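PDB 2WVO: small S protein from Podospora anserina, which drives heterokaryon incompatibility in this fungus, triggering a lethal reaction when it meets the prion form of the related het-s protein in fused cells. Local coordinates for residues Asn20-Phe25 with Ile47-Leu52; Leu43-Ala48 with Lys158-Val163. One frame throughout, in Å; residues are numbered along the deposited sequence.

Contact 1: residues Asn20-Phe25 with Ile47-Leu52; sequences NCVACF and IAKVRL
F25 lies against the aliphatic chain of K49, joining helix 14-23 and the residues that follow it to helix 38-59 in the mostly helical HeLo domain of HET-S. The evidence is a CH-pi contact: K49 CB stands 3.9 Å from the F25 ring centroid and 13° off the ring normal, over one face. K49 CG is anti to the backbone N (chi1 -168°) and the chain runs extended beyond it, in the opposite direction to the F25 side chain. This brings K49 CD to 3.7 Å from F25 CB and K49 CE to 3.4 Å from V22 O, which itself lies in plane at the edge of the F25 ring. The ammonium end goes on to a salt bridge with E26, just past the segment, which gives the buried lysine a charged partner. Two aliphatic groups also meet the ring: A48 CB approaches F25 CE2 obliquely at 3.9 Å, while L52 CD2 sits at the edge near the ring plane, 3.8 Å from F25 CE1. F91 of helix 75-104 adds an edge-to-face contact with F25. V22 uses both branches: CG1, anti to its own backbone N (chi1 175°), meets the K49 chain, which the V22 side chain crosses at about a right angle, while the V22 and L52 side chains run past each other in opposite directions, V22 CG2 4.1 Å from L52 CG. L52 CD2 also ends 4.1 Å from C21 CB.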
ATOM      1  N   ASN A  20      14.736 -11.146  -4.850  1.00 40.55           N
ATOM      2  CA  ASN A  20      14.004 -11.176  -3.586  1.00 41.55           C
ATOM      3  C   ASN A  20      12.480 -11.019  -3.718  1.00 41.67           C
ATOM      4  O   ASN A  20      11.751 -11.721  -3.046  1.00 42.75           O
ATOM      5  CB  ASN A  20      14.587 -10.158  -2.612  1.00 41.72           C
ATOM      6  CG  ASN A  20      15.833 -10.676  -1.922  1.00 43.65           C
ATOM      7  OD1 ASN A  20      15.752 -11.505  -0.993  1.00 45.55           O
ATOM      8  ND2 ASN A  20      17.001 -10.195  -2.365  1.00 43.19           N
ATOM      9  N   CYS A  21      12.011 -10.109  -4.573  1.00 42.02           N
ATOM     10  CA  CYS A  21      10.580  -9.990  -4.921  1.00 42.37           C
ATOM     11  C   CYS A  21       9.932 -11.311  -5.340  1.00 42.36           C
ATOM     12  O   CYS A  21       8.856 -11.678  -4.867  1.00 42.38           O
ATOM     13  CB  CYS A  21      10.381  -8.998  -6.073  1.00 42.14           C
ATOM     14  SG  CYS A  21      10.525  -7.292  -5.622  1.00 43.34           S
ATOM     15  N   VAL A  22      10.591 -12.005  -6.253  1.00 42.77           N
ATOM     16  CA  VAL A  22      10.091 -13.271  -6.777  1.00 42.96           C
ATOM     17  C   VAL A  22      10.045 -14.338  -5.674  1.00 43.44           C
ATOM     18  O   VAL A  22       9.064 -15.073  -5.549  1.00 43.77           O
ATOM     19  CB  VAL A  22      10.935 -13.748  -8.003  1.00 42.92           C
ATOM     20  CG1 VAL A  22      10.483 -15.134  -8.468  1.00 42.60           C
ATOM     21  CG2 VAL A  22      10.832 -12.739  -9.151  1.00 41.08           C
ATOM     22  N   ALA A  23      11.095 -14.394  -4.866  1.00 43.46           N
ATOM     23  CA  ALA A  23      11.201 -15.385  -3.808  1.00 44.11           C
ATOM     24  C   ALA A  23      10.172 -15.168  -2.679  1.00 44.49           C
ATOM     25  O   ALA A  23       9.819 -16.114  -1.978  1.00 44.73           O
ATOM     26  CB  ALA A  23      12.632 -15.417  -3.258  1.00 43.26           C
ATOM     27  N   CYS A  24       9.704 -13.929  -2.523  1.00 44.86           N
ATOM     28  CA  CYS A  24       8.639 -13.573  -1.572  1.00 45.55           C
ATOM     29  C   CYS A  24       7.338 -14.364  -1.749  1.00 45.90           C
ATOM     30  O   CYS A  24       6.577 -14.533  -0.790  1.00 46.01           O
ATOM     31  CB  CYS A  24       8.310 -12.086  -1.672  1.00 45.29           C
ATOM     32  SG  CYS A  24       9.410 -11.010  -0.764  1.00 47.06           S
ATOM     33  N   PHE A  25       7.090 -14.837  -2.967  1.00 46.37           N
ATOM     34  CA  PHE A  25       5.867 -15.558  -3.293  1.00 46.96           C
ATOM     35  C   PHE A  25       5.871 -16.998  -2.758  1.00 48.37           C
ATOM     36  O   PHE A  25       4.815 -17.567  -2.489  1.00 48.58           O
ATOM     37  CB  PHE A  25       5.663 -15.576  -4.800  1.00 45.62           C
ATOM     38  CG  PHE A  25       5.133 -14.292  -5.377  1.00 44.63           C
ATOM     39  CD1 PHE A  25       6.005 -13.316  -5.866  1.00 42.92           C
ATOM     40  CD2 PHE A  25       3.760 -14.079  -5.490  1.00 42.06           C
ATOM     41  CE1 PHE A  25       5.515 -12.139  -6.434  1.00 42.53           C
ATOM     42  CE2 PHE A  25       3.254 -12.907  -6.058  1.00 41.06           C
ATOM     43  CZ  PHE A  25       4.133 -11.930  -6.533  1.00 42.54           C
ATOM     44  N   ILE A  47       0.431 -16.296 -10.956  1.00 44.14           N
ATOM     45  CA  ILE A  47       0.488 -15.515 -12.199  1.00 43.97           C
ATOM     46  C   ILE A  47       1.245 -14.189 -12.025  1.00 43.70           C
ATOM     47  O   ILE A  47       1.989 -13.771 -12.924  1.00 43.69           O
ATOM     48  CB  ILE A  47      -0.933 -15.304 -12.817  1.00 43.80           C
ATOM     49  CG1 ILE A  47      -1.414 -16.598 -13.473  1.00 42.76           C
ATOM     50  CG2 ILE A  47      -0.946 -14.172 -13.847  1.00 43.88           C
ATOM     51  CD1 ILE A  47      -2.920 -16.678 -13.631  1.00 39.61           C
ATOM     52  N   ALA A  48       1.036 -13.545 -10.875  1.00 43.57           N
ATOM     53  CA  ALA A  48       1.744 -12.321 -10.493  1.00 43.34           C
ATOM     54  C   ALA A  48       3.245 -12.567 -10.438  1.00 43.31           C
ATOM     55  O   ALA A  48       4.032 -11.738 -10.899  1.00 43.73           O
ATOM     56  CB  ALA A  48       1.224 -11.788  -9.136  1.00 43.10           C
ATOM     57  N   LYS A  49       3.627 -13.719  -9.890  1.00 43.01           N
ATOM     58  CA  LYS A  49       5.016 -14.176  -9.865  1.00 42.91           C
ATOM     59  C   LYS A  49       5.592 -14.410 -11.272  1.00 43.08           C
ATOM     60  O   LYS A  49       6.694 -13.932 -11.587  1.00 42.86           O
ATOM     61  CB  LYS A  49       5.117 -15.452  -9.027  1.00 42.66           C
ATOM     62  CG  LYS A  49       6.532 -15.875  -8.675  1.00 43.71           C
ATOM     63  CD  LYS A  49       6.499 -17.238  -7.992  1.00 45.12           C
ATOM     64  CE  LYS A  49       7.846 -17.608  -7.412  1.00 46.03           C
ATOM     65  NZ  LYS A  49       7.732 -18.802  -6.523  1.00 46.95           N
ATOM     66  N   VAL A  50       4.855 -15.155 -12.100  1.00 42.88           N
ATOM     67  CA  VAL A  50       5.255 -15.442 -13.486  1.00 43.25           C
ATOM     68  C   VAL A  50       5.493 -14.161 -14.285  1.00 43.61           C
ATOM     69  O   VAL A  50       6.432 -14.056 -15.065  1.00 44.10           O
ATOM     70  CB  VAL A  50       4.179 -16.310 -14.222  1.00 43.14           C
ATOM     71  CG1 VAL A  50       4.384 -16.278 -15.739  1.00 42.15           C
ATOM     72  CG2 VAL A  50       4.187 -17.735 -13.702  1.00 42.48           C
ATOM     73  N   ARG A  51       4.597 -13.208 -14.081  1.00 44.18           N
ATOM     74  CA  ARG A  51       4.630 -11.887 -14.672  1.00 44.45           C
ATOM     75  C   ARG A  51       5.968 -11.184 -14.372  1.00 44.33           C
ATOM     76  O   ARG A  51       6.636 -10.648 -15.253  1.00 44.02           O
ATOM     77  CB  ARG A  51       3.463 -11.151 -14.023  1.00 45.12           C
ATOM     78  CG  ARG A  51       2.960  -9.914 -14.672  1.00 46.39           C
ATOM     79  CD  ARG A  51       2.196 -10.112 -15.985  1.00 44.35           C
ATOM     80  NE  ARG A  51       2.564  -8.943 -16.777  1.00 44.49           N
ATOM     81  CZ  ARG A  51       1.999  -7.747 -16.658  1.00 44.11           C
ATOM     82  NH1 ARG A  51       0.972  -7.564 -15.842  1.00 43.47           N
ATOM     83  NH2 ARG A  51       2.450  -6.738 -17.384  1.00 44.32           N
ATOM     84  N   LEU A  52       6.343 -11.200 -13.104  1.00 44.23           N
ATOM     85  CA  LEU A  52       7.606 -10.655 -12.626  1.00 44.65           C
ATOM     86  C   LEU A  52       8.779 -11.410 -13.273  1.00 43.88           C
ATOM     87  O   LEU A  52       9.695 -10.789 -13.817  1.00 43.73           O
ATOM     88  CB  LEU A  52       7.631 -10.766 -11.103  1.00 44.36           C
ATOM     89  CG  LEU A  52       8.162  -9.720 -10.120  1.00 46.58           C
ATOM     90  CD1 LEU A  52       8.130  -8.267 -10.635  1.00 45.94           C
ATOM     91  CD2 LEU A  52       7.402  -9.875  -8.778  1.00 45.47           C
TER

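Contact 2: residues Leu43-Ala48 with Lys158-Val163; sequences LRLDIA and KIVDQV
V160 packs its two methyls against different parts of R44, and helix 153-172 thereby meets helix 38-59 with segment axes 9.3 Å apart at 29°, a near-parallel helix pair inside the globular domain. The tight part is built from methyl groups, one of them set against a backbone carbonyl. V160 CG2 presses on the backbone of the partner helix, 3.3 Å from R44 O, and the L45 side chain crosses that of V160 at about a right angle, its CD1 3.7 Å from V160 CG2. The same L45 methyl reaches I159 CG2, and V163 CG1 touches A48 CB at 3.9 Å.

The other side is looser and wetter. R44 bends at chi3 (78°), laying its guanidinium with one face over V160 CG1. The direct salt bridge from R44 NH2 to D161 OD1 is long, 3.7 Å, with the guanidinium and carboxylate planes 72° apart. A water in the guanidinium plane accepts from R44 NH2 at 2.9 Å and donates weakly to D161 OD2. R44 NH1 turns elsewhere, to the carbonyl of G205. With the direct ion pair stretched and the water's bond to D161 weak, cohesion between these segments probably rests mainly on the methyl packing, with the charges adding a partly hydrated electrostatic term at the margin.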
ATOM      1  N   LEU A  43      -3.609 -19.320  -7.917  1.00 44.99           N
ATOM      2  CA  LEU A  43      -3.131 -19.166  -9.289  1.00 45.01           C
ATOM      3  C   LEU A  43      -2.885 -17.712  -9.678  1.00 44.89           C
ATOM      4  O   LEU A  43      -2.005 -17.434 -10.491  1.00 44.75           O
ATOM      5  CB  LEU A  43      -4.116 -19.809 -10.276  1.00 44.89           C
ATOM      6  CG  LEU A  43      -4.121 -21.338 -10.328  1.00 44.94           C
ATOM      7  CD1 LEU A  43      -5.313 -21.834 -11.149  1.00 45.50           C
ATOM      8  CD2 LEU A  43      -2.801 -21.875 -10.885  1.00 44.93           C
ATOM      9  N   ARG A  44      -3.676 -16.798  -9.117  1.00 44.82           N
ATOM     10  CA  ARG A  44      -3.477 -15.360  -9.336  1.00 45.15           C
ATOM     11  C   ARG A  44      -2.176 -14.858  -8.692  1.00 45.24           C
ATOM     12  O   ARG A  44      -1.528 -13.953  -9.214  1.00 45.59           O
ATOM     13  CB  ARG A  44      -4.678 -14.566  -8.825  1.00 45.22           C
ATOM     14  CG  ARG A  44      -5.855 -14.594  -9.778  1.00 45.20           C
ATOM     15  CD  ARG A  44      -7.105 -14.005  -9.163  1.00 45.04           C
ATOM     16  NE  ARG A  44      -7.147 -12.541  -9.133  1.00 43.97           N
ATOM     17  CZ  ARG A  44      -7.250 -11.750 -10.206  1.00 43.74           C
ATOM     18  NH1 ARG A  44      -7.264 -12.252 -11.442  1.00 39.76           N
ATOM     19  NH2 ARG A  44      -7.305 -10.432 -10.039  1.00 43.42           N
ATOM     20  N   LEU A  45      -1.808 -15.464  -7.566  1.00 45.54           N
ATOM     21  CA  LEU A  45      -0.513 -15.248  -6.915  1.00 46.10           C
ATOM     22  C   LEU A  45       0.605 -15.809  -7.812  1.00 45.74           C
ATOM     23  O   LEU A  45       1.588 -15.122  -8.109  1.00 45.44           O
ATOM     24  CB  LEU A  45      -0.521 -15.953  -5.556  1.00 46.27           C
ATOM     25  CG  LEU A  45      -0.221 -15.266  -4.218  1.00 48.26           C
ATOM     26  CD1 LEU A  45      -0.584 -13.772  -4.149  1.00 47.83           C
ATOM     27  CD2 LEU A  45      -0.922 -16.037  -3.090  1.00 46.23           C
ATOM     28  N   ASP A  46       0.424 -17.056  -8.257  1.00 45.74           N
ATOM     29  CA  ASP A  46       1.340 -17.707  -9.193  1.00 45.29           C
ATOM     30  C   ASP A  46       1.521 -16.880 -10.458  1.00 44.75           C
ATOM     31  O   ASP A  46       2.626 -16.800 -10.991  1.00 44.68           O
ATOM     32  CB  ASP A  46       0.831 -19.097  -9.599  1.00 45.54           C
ATOM     33  CG  ASP A  46       0.761 -20.077  -8.441  1.00 47.49           C
ATOM     34  OD1 ASP A  46       0.107 -21.131  -8.633  1.00 49.69           O
ATOM     35  OD2 ASP A  46       1.330 -19.817  -7.348  1.00 48.70           O
ATOM     36  N   ILE A  47       0.431 -16.296 -10.956  1.00 44.14           N
ATOM     37  CA  ILE A  47       0.488 -15.515 -12.199  1.00 43.97           C
ATOM     38  C   ILE A  47       1.245 -14.189 -12.025  1.00 43.70           C
ATOM     39  O   ILE A  47       1.989 -13.771 -12.924  1.00 43.69           O
ATOM     40  CB  ILE A  47      -0.933 -15.304 -12.817  1.00 43.80           C
ATOM     41  CG1 ILE A  47      -1.414 -16.598 -13.473  1.00 42.76           C
ATOM     42  CG2 ILE A  47      -0.946 -14.172 -13.847  1.00 43.88           C
ATOM     43  CD1 ILE A  47      -2.920 -16.678 -13.631  1.00 39.61           C
ATOM     44  N   ALA A  48       1.036 -13.545 -10.875  1.00 43.57           N
ATOM     45  CA  ALA A  48       1.744 -12.321 -10.493  1.00 43.34           C
ATOM     46  C   ALA A  48       3.245 -12.567 -10.438  1.00 43.31           C
ATOM     47  O   ALA A  48       4.032 -11.738 -10.899  1.00 43.73           O
ATOM     48  CB  ALA A  48       1.224 -11.788  -9.136  1.00 43.10           C
ATOM     49  N   LYS A 158      -4.947  -6.925  -3.267  1.00 50.93           N
ATOM     50  CA  LYS A 158      -3.969  -5.835  -3.175  1.00 51.11           C
ATOM     51  C   LYS A 158      -2.579  -6.222  -3.690  1.00 50.85           C
ATOM     52  O   LYS A 158      -1.966  -5.472  -4.462  1.00 51.24           O
ATOM     53  CB  LYS A 158      -3.903  -5.326  -1.726  1.00 51.71           C
ATOM     54  CG  LYS A 158      -3.004  -4.116  -1.471  1.00 52.52           C
ATOM     55  CD  LYS A 158      -3.565  -3.267  -0.314  1.00 53.94           C
ATOM     56  CE  LYS A 158      -3.283  -3.889   1.052  1.00 54.94           C
ATOM     57  NZ  LYS A 158      -4.076  -3.263   2.143  1.00 55.07           N
ATOM     58  N   ILE A 159      -2.083  -7.392  -3.290  1.00 50.18           N
ATOM     59  CA  ILE A 159      -0.796  -7.874  -3.804  1.00 49.55           C
ATOM     60  C   ILE A 159      -0.839  -8.144  -5.309  1.00 48.98           C
ATOM     61  O   ILE A 159      -0.037  -7.629  -6.083  1.00 48.14           O
ATOM     62  CB  ILE A 159      -0.324  -9.150  -3.059  1.00 49.86           C
ATOM     63  CG1 ILE A 159       0.153  -8.784  -1.651  1.00 50.09           C
ATOM     64  CG2 ILE A 159       0.805  -9.888  -3.848  1.00 48.85           C
ATOM     65  CD1 ILE A 159       0.263  -9.984  -0.725  1.00 52.27           C
ATOM     66  N   VAL A 160      -1.804  -8.962  -5.700  1.00 48.95           N
ATOM     67  CA  VAL A 160      -1.944  -9.418  -7.062  1.00 48.70           C
ATOM     68  C   VAL A 160      -2.203  -8.242  -8.023  1.00 48.71           C
ATOM     69  O   VAL A 160      -1.588  -8.166  -9.084  1.00 47.89           O
ATOM     70  CB  VAL A 160      -2.996 -10.563  -7.093  1.00 49.12           C
ATOM     71  CG1 VAL A 160      -3.767 -10.619  -8.368  1.00 48.44           C
ATOM     72  CG2 VAL A 160      -2.295 -11.887  -6.781  1.00 48.99           C
ATOM     73  N   ASP A 161      -3.062  -7.304  -7.617  1.00 48.89           N
ATOM     74  CA  ASP A 161      -3.388  -6.147  -8.448  1.00 49.46           C
ATOM     75  C   ASP A 161      -2.211  -5.176  -8.537  1.00 49.22           C
ATOM     76  O   ASP A 161      -1.870  -4.700  -9.624  1.00 48.66           O
ATOM     77  CB  ASP A 161      -4.670  -5.446  -7.960  1.00 49.90           C
ATOM     78  CG  ASP A 161      -5.923  -6.302  -8.160  1.00 52.50           C
ATOM     79  OD1 ASP A 161      -5.941  -7.111  -9.114  1.00 57.39           O
ATOM     80  OD2 ASP A 161      -6.908  -6.168  -7.388  1.00 54.91           O
ATOM     81  N   GLN A 162      -1.573  -4.897  -7.402  1.00 49.47           N
ATOM     82  CA  GLN A 162      -0.450  -3.953  -7.386  1.00 49.48           C
ATOM     83  C   GLN A 162       0.776  -4.486  -8.092  1.00 49.38           C
ATOM     84  O   GLN A 162       1.379  -3.770  -8.896  1.00 49.85           O
ATOM     85  CB  GLN A 162      -0.125  -3.489  -5.974  1.00 49.95           C
ATOM     86  CG  GLN A 162      -1.197  -2.575  -5.388  1.00 50.04           C
ATOM     87  CD  GLN A 162      -0.654  -1.693  -4.287  1.00 52.95           C
ATOM     88  OE1 GLN A 162      -1.236  -1.619  -3.206  1.00 56.15           O
ATOM     89  NE2 GLN A 162       0.473  -1.022  -4.547  1.00 53.44           N
ATOM     90  N   VAL A 163       1.130  -5.747  -7.841  1.00 49.37           N
ATOM     91  CA  VAL A 163       2.242  -6.367  -8.582  1.00 49.29           C
ATOM     92  C   VAL A 163       2.034  -6.251 -10.091  1.00 49.28           C
ATOM     93  O   VAL A 163       2.943  -5.815 -10.799  1.00 49.95           O
ATOM     94  CB  VAL A 163       2.545  -7.841  -8.123  1.00 49.73           C
ATOM     95  CG1 VAL A 163       3.475  -8.567  -9.101  1.00 48.70           C
ATOM     96  CG2 VAL A 163       3.172  -7.845  -6.723  1.00 49.48           C
TER
HETATM   97  O   HOH W   1      -7.641  -9.179  -7.492  1.00 47.08           O

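Overall arrangement
Contacts 1 and 2 both use helix 38-59, sharing I47 and A48, and their centres lie about 8 Å apart. A48 is common to both: its methyl meets the F25 ring in one contact and V163 in the other. The two also touch directly, with F25 CE2 3.4 Å from L45 O and L52 CD2 4.2 Å from V163 CG1, so both form one continuous core. Their centres lie about 3 and 5 Å from the centre of the chain. Helix 75-104 borders both, I87 touching C21, L52 and V163. Beyond contact 2, K158 and Q162 pack against Q162 and K158 of the second subunit, so helix 153-172 packs on the core and also contributes to the contact with the second subunit.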